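Local coordinates for protein subtilase cytotoxin subunit A (Escherichia coli, PDB 4BWG) that cleaves the host endoplasmic reticulum chaperone BiP as the serine protease subunit of the AB5 subtilase cytotoxin, provoking ER stress and cell death, at residues S167-N172 and Q212-R217; T295-T300 and S328-K333. All coordinates share one frame; numbering follows the deposited sequence.

Following the chain from the N terminus, past the first four strands of the central sheet, helix 160-172 leads into strand 176-180, and after a long excursion the chain enters the neighbouring strand 215-221. Contact 1 closes this loop by setting the end of the helix against the entry to the second strand. Contact 2 closes a later, shorter loop, joining helix 294-303 to helix 323-333 at the start of the A2 domain. The two loops follow in series, neither nested nor crossed, with centres about 17 Å apart. Lys298 bridges them: its NZ reaches back from helix 294-303 to the backbone oxygens of Asp213 and Val215, fastening the helix to the sheet.

Contact 1. Residues S167-N172 and Q212-R217; sequences SRMGRN and QDPVIR
Met169 lays its side chain across the ring of Pro214, its CB and CG near the ring carbons and SD 3.9 Å from Pro214 CB. With CG swung anti to the backbone N (chi1 -165°), the flexible thioether follows the rigid ring, while Ile177 of strand 176-180 and Met134 also touch this methionine. One residue on, Gly170 has no side chain to stand between the backbones, and its CA comes to 4.5 Å from the CA of Gln212. Past it, the Gln212 side chain runs out extended beyond CG, first by Gly170 O and then across Arg171, whose CG lies 3.4 Å from Gln212 OE1. The amide meets Arg171 at CG and beside CA, not at the guanidinium, whose plane is turned 57° from it. A water 2.7 Å from Gln212 OE1 also reaches Ser167 O of the helix.

Asp213 faces the other way and shapes the start of the strand. Its OD1 accepts from Val215 N in an Asx turn, met from above the carboxylate plane, and OD2 offers its syn lone pair to Arg217 NH1 at 2.7 Å, within the guanidinium plane. The helix therefore meets the strand entry through apolar packing, close backbone approach and a water, while Asp213 and Arg217 pair with each other and with groups away from that helix, such as Asp248 and Lys298.

Contact 2. Residues T295-T300 and S328-K333; sequences TELKRT and SMFCKK
Glu296 O is gripped twice from within its own helix: Thr300 N donates the usual helical bond at 3.1 Å, and Thr300 OG1 donates from the opposite face of the carbonyl plane at 3.0 Å. OG1 stands beside the backbone N (chi1 -64°), which both folds the hydroxyl back onto the helix and turns the methyl outward. The methyl, CG2, packs 3.9 Å from Phe330 CB and also touches Met329 CB on helix 323-333. Threonine thus suits the place, its polar branch satisfied at home and its apolar branch left to meet the other helix. OG1 also lies at the edge of the Phe330 ring, close to its plane.

One face of that ring is covered by Leu297. Its CD2 sits 3.7 Å from the ring centroid, 16° off the normal, a CH-pi contact in which the CG-CD2 bond lies along the face, keeping CG near it too. Phe330 reaches it by holding CG anti to its backbone N, and Met285 of helix 271-286 touches both residues.

Beside the ring, the Lys333 chain crosses Glu296 at about a right angle; its CE lies 3.4 Å from Glu296 OE1, whereas the salt bridge from NZ to OE2 is long, 4.0 Å. Other chains of the assembly pack against both. The axes of segments 295-300 and 328-333 come within 10.4 Å and run at 136°. Apolar and aromatic packing, with a loose charge pair beside it, joins the protease domain to the first helix of the A2 domain, which the Cys331-Cys288 disulfide ties covalently as well.

Contact 1. Residues S167-N172 and Q212-R217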
loop_
_atom_site.group_PDB
_atom_site.type_symbol
_atom_site.label_atom_id
_atom_site.label_comp_id
_atom_site.label_asym_id
_atom_site.label_seq_id
_atom_site.Cartn_x
_atom_site.Cartn_y
_atom_site.Cartn_z
ATOM N N SER A 167 -23.192 -12.333 7.023
ATOM C CA SER A 167 -22.507 -12.451 8.329
ATOM C C SER A 167 -21.169 -13.203 8.178
ATOM O O SER A 167 -20.174 -12.803 8.787
ATOM C CB SER A 167 -23.398 -13.107 9.380
ATOM O OG SER A 167 -23.738 -14.452 9.083
ATOM N N ARG A 168 -21.137 -14.240 7.317
ATOM C CA ARG A 168 -19.958 -15.053 6.951
ATOM C C ARG A 168 -18.928 -14.173 6.266
ATOM O O ARG A 168 -17.739 -14.292 6.552
ATOM C CB ARG A 168 -20.387 -16.196 6.006
ATOM C CG ARG A 168 -19.359 -17.266 5.647
ATOM C CD ARG A 168 -20.047 -18.606 5.401
ATOM N NE ARG A 168 -21.047 -18.541 4.325
ATOM C CZ ARG A 168 -22.059 -19.398 4.179
ATOM N NH1 ARG A 168 -22.221 -20.400 5.037
ATOM N NH2 ARG A 168 -22.917 -19.255 3.175
ATOM N N MET A 169 -19.391 -13.262 5.383
ATOM C CA MET A 169 -18.537 -12.328 4.667
ATOM C C MET A 169 -17.879 -11.321 5.618
ATOM O O MET A 169 -16.716 -10.957 5.424
ATOM C CB MET A 169 -19.322 -11.593 3.572
ATOM C CG MET A 169 -18.402 -10.903 2.607
ATOM S SD MET A 169 -19.215 -9.901 1.402
ATOM C CE MET A 169 -19.436 -11.112 0.084
ATOM N N GLY A 170 -18.628 -10.865 6.609
ATOM C CA GLY A 170 -18.106 -9.952 7.617
ATOM C C GLY A 170 -17.107 -10.639 8.534
ATOM O O GLY A 170 -16.132 -10.009 8.961
ATOM N N ARG A 171 -17.348 -11.949 8.855
ATOM C CA ARG A 171 -16.426 -12.730 9.696
ATOM C C ARG A 171 -15.143 -13.013 8.932
ATOM O O ARG A 171 -14.075 -12.963 9.522
ATOM C CB ARG A 171 -17.041 -14.037 10.214
ATOM C CG ARG A 171 -18.117 -13.830 11.284
ATOM C CD ARG A 171 -18.653 -15.112 11.926
ATOM N NE ARG A 171 -18.828 -16.212 10.972
ATOM C CZ ARG A 171 -19.971 -16.527 10.372
ATOM N NH1 ARG A 171 -21.078 -15.839 10.630
ATOM N NH2 ARG A 171 -20.020 -17.544 9.520
ATOM N N ASN A 172 -15.240 -13.245 7.611
ATOM C CA ASN A 172 -14.079 -13.502 6.753
ATOM C C ASN A 172 -13.267 -12.225 6.531
ATOM O O ASN A 172 -12.078 -12.313 6.253
ATOM C CB ASN A 172 -14.510 -14.146 5.447
ATOM C CG ASN A 172 -15.021 -15.554 5.616
ATOM O OD1 ASN A 172 -14.978 -16.131 6.694
ATOM N ND2 ASN A 172 -15.558 -16.129 4.578
ATOM N N GLN A 212 -18.495 -5.937 11.966
ATOM C CA GLN A 212 -18.089 -6.831 10.861
ATOM C C GLN A 212 -18.867 -6.569 9.535
ATOM O O GLN A 212 -18.482 -7.091 8.496
ATOM C CB GLN A 212 -18.320 -8.299 11.284
ATOM C CG GLN A 212 -17.359 -8.850 12.336
ATOM C CD GLN A 212 -17.685 -10.278 12.737
ATOM O OE1 GLN A 212 -18.818 -10.754 12.622
ATOM N NE2 GLN A 212 -16.701 -10.998 13.246
ATOM N N ASP A 213 -19.982 -5.823 9.586
ATOM C CA ASP A 213 -20.887 -5.549 8.461
ATOM C C ASP A 213 -20.115 -5.267 7.145
ATOM O O ASP A 213 -19.380 -4.280 7.081
ATOM C CB ASP A 213 -21.836 -4.385 8.819
ATOM C CG ASP A 213 -22.930 -4.058 7.816
ATOM O OD1 ASP A 213 -23.168 -4.878 6.887
ATOM O OD2 ASP A 213 -23.534 -2.988 7.944
ATOM N N PRO A 214 -20.252 -6.127 6.093
ATOM C CA PRO A 214 -19.485 -5.893 4.849
ATOM C C PRO A 214 -20.219 -5.027 3.808
ATOM O O PRO A 214 -19.716 -4.821 2.688
ATOM C CB PRO A 214 -19.291 -7.308 4.318
ATOM C CG PRO A 214 -20.596 -7.992 4.667
ATOM C CD PRO A 214 -21.060 -7.368 5.993
ATOM N N VAL A 215 -21.409 -4.538 4.161
ATOM C CA VAL A 215 -22.225 -3.772 3.226
ATOM C C VAL A 215 -22.026 -2.267 3.460
ATOM O O VAL A 215 -22.044 -1.800 4.602
ATOM C CB VAL A 215 -23.739 -4.171 3.285
ATOM C CG1 VAL A 215 -24.540 -3.433 2.227
ATOM C CG2 VAL A 215 -23.938 -5.682 3.150
ATOM N N ILE A 216 -21.880 -1.519 2.340
ATOM C CA ILE A 216 -21.820 -0.061 2.284
ATOM C C ILE A 216 -23.079 0.389 1.503
ATOM O O ILE A 216 -23.143 0.233 0.292
ATOM C CB ILE A 216 -20.497 0.470 1.695
ATOM C CG1 ILE A 216 -19.289 -0.037 2.516
ATOM C CG2 ILE A 216 -20.509 2.005 1.625
ATOM C CD1 ILE A 216 -17.958 -0.061 1.751
ATOM N N ARG A 217 -24.091 0.901 2.229
ATOM C CA ARG A 217 -25.396 1.349 1.723
ATOM C C ARG A 217 -25.280 2.777 1.194
ATOM O O ARG A 217 -24.995 3.717 1.969
ATOM C CB ARG A 217 -26.425 1.239 2.846
ATOM C CG ARG A 217 -26.581 -0.187 3.316
ATOM C CD ARG A 217 -27.040 -0.251 4.750
ATOM N NE ARG A 217 -27.053 -1.635 5.224
ATOM C CZ ARG A 217 -26.063 -2.190 5.909
ATOM N NH1 ARG A 217 -24.983 -1.493 6.205
ATOM N NH2 ARG A 217 -26.148 -3.451 6.302
HETATM O O HOH W 1 -20.524 -10.571 10.513
#

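Contact 2. Residues T295-T300 and S328-K333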
loop_
_atom_site.group_PDB
_atom_site.type_symbol
_atom_site.label_atom_id
_atom_site.label_comp_id
_atom_site.label_asym_id
_atom_site.label_seq_id
_atom_site.Cartn_x
_atom_site.Cartn_y
_atom_site.Cartn_z
ATOM N N THR A 295 -12.955 -4.096 6.892
ATOM C CA THR A 295 -13.111 -3.176 8.015
ATOM C C THR A 295 -12.169 -1.975 7.855
ATOM O O THR A 295 -12.610 -0.842 8.062
ATOM C CB THR A 295 -12.863 -3.921 9.324
ATOM O OG1 THR A 295 -13.730 -5.053 9.355
ATOM C CG2 THR A 295 -13.123 -3.068 10.540
ATOM N N GLU A 296 -10.894 -2.213 7.461
ATOM C CA GLU A 296 -9.934 -1.129 7.262
ATOM C C GLU A 296 -10.393 -0.168 6.160
ATOM O O GLU A 296 -10.369 1.039 6.382
ATOM C CB GLU A 296 -8.515 -1.659 6.953
ATOM C CG GLU A 296 -7.699 -2.001 8.200
ATOM C CD GLU A 296 -7.150 -0.855 9.038
ATOM O OE1 GLU A 296 -7.415 0.323 8.711
ATOM O OE2 GLU A 296 -6.428 -1.141 10.019
ATOM N N LEU A 297 -10.847 -0.686 5.007
ATOM C CA LEU A 297 -11.292 0.133 3.885
ATOM C C LEU A 297 -12.608 0.830 4.144
ATOM O O LEU A 297 -12.761 1.970 3.709
ATOM C CB LEU A 297 -11.415 -0.704 2.614
ATOM C CG LEU A 297 -10.083 -1.001 1.951
ATOM C CD1 LEU A 297 -10.084 -2.371 1.361
ATOM C CD2 LEU A 297 -9.715 0.076 0.935
ATOM N N LYS A 298 -13.578 0.147 4.796
ATOM C CA LYS A 298 -14.884 0.723 5.107
ATOM C C LYS A 298 -14.720 1.848 6.124
ATOM O O LYS A 298 -15.304 2.913 5.930
ATOM C CB LYS A 298 -15.869 -0.345 5.615
ATOM C CG LYS A 298 -17.279 0.172 5.892
ATOM C CD LYS A 298 -18.234 -0.952 6.252
ATOM C CE LYS A 298 -19.599 -0.425 6.611
ATOM N NZ LYS A 298 -20.494 -1.514 7.083
ATOM N N ARG A 299 -13.907 1.632 7.178
ATOM C CA ARG A 299 -13.658 2.640 8.195
ATOM C C ARG A 299 -12.942 3.840 7.602
ATOM O O ARG A 299 -13.195 4.940 8.078
ATOM C CB ARG A 299 -12.848 2.087 9.378
ATOM N N THR A 300 -12.058 3.654 6.577
ATOM C CA THR A 300 -11.340 4.783 5.992
ATOM C C THR A 300 -12.302 5.621 5.153
ATOM O O THR A 300 -12.375 6.833 5.381
ATOM C CB THR A 300 -10.083 4.344 5.230
ATOM O OG1 THR A 300 -9.183 3.754 6.175
ATOM C CG2 THR A 300 -9.365 5.513 4.550
ATOM N N SER A 328 -6.498 9.466 -0.436
ATOM C CA SER A 328 -5.215 9.967 0.096
ATOM C C SER A 328 -4.949 9.431 1.505
ATOM O O SER A 328 -3.824 8.986 1.742
ATOM C CB SER A 328 -5.111 11.489 0.055
ATOM O OG SER A 328 -6.069 12.049 0.924
ATOM N N MET A 329 -5.975 9.404 2.404
ATOM C CA MET A 329 -5.834 8.834 3.749
ATOM C C MET A 329 -5.317 7.390 3.664
ATOM O O MET A 329 -4.288 7.057 4.270
ATOM C CB MET A 329 -7.156 8.872 4.542
ATOM C CG MET A 329 -7.282 10.073 5.483
ATOM S SD MET A 329 -8.891 10.292 6.362
ATOM C CE MET A 329 -8.892 8.803 7.466
ATOM N N PHE A 330 -5.975 6.570 2.831
ATOM C CA PHE A 330 -5.661 5.151 2.677
ATOM C C PHE A 330 -4.301 4.896 2.045
ATOM O O PHE A 330 -3.595 4.004 2.504
ATOM C CB PHE A 330 -6.767 4.437 1.891
ATOM C CG PHE A 330 -6.653 2.947 2.014
ATOM C CD1 PHE A 330 -7.075 2.297 3.170
ATOM C CD2 PHE A 330 -6.106 2.185 0.979
ATOM C CE1 PHE A 330 -6.942 0.918 3.293
ATOM C CE2 PHE A 330 -5.961 0.806 1.107
ATOM C CZ PHE A 330 -6.381 0.183 2.261
ATOM N N CYS A 331 -3.915 5.672 1.033
ATOM C CA CYS A 331 -2.641 5.469 0.352
ATOM C C CYS A 331 -1.445 5.945 1.169
ATOM O O CYS A 331 -0.356 5.374 1.017
ATOM C CB CYS A 331 -2.670 6.096 -1.028
ATOM S SG CYS A 331 -3.762 5.221 -2.175
ATOM N N LYS A 332 -1.656 6.940 2.061
ATOM C CA LYS A 332 -0.632 7.493 2.972
ATOM C C LYS A 332 -0.350 6.505 4.100
ATOM O O LYS A 332 0.819 6.235 4.382
ATOM C CB LYS A 332 -1.060 8.840 3.549
ATOM C CG LYS A 332 -0.911 10.009 2.597
ATOM C CD LYS A 332 -1.154 11.331 3.333
ATOM C CE LYS A 332 -1.702 12.401 2.424
ATOM N NZ LYS A 332 -2.282 13.525 3.202
ATOM N N LYS A 333 -1.410 5.945 4.725
ATOM C CA LYS A 333 -1.332 4.944 5.790
ATOM C C LYS A 333 -0.485 3.736 5.312
ATOM O O LYS A 333 0.246 3.165 6.094
ATOM C CB LYS A 333 -2.766 4.507 6.222
ATOM C CG LYS A 333 -2.834 3.367 7.252
ATOM C CD LYS A 333 -4.252 3.036 7.743
ATOM C CE LYS A 333 -4.333 1.781 8.604
ATOM N NZ LYS A 333 -3.984 2.015 10.041
#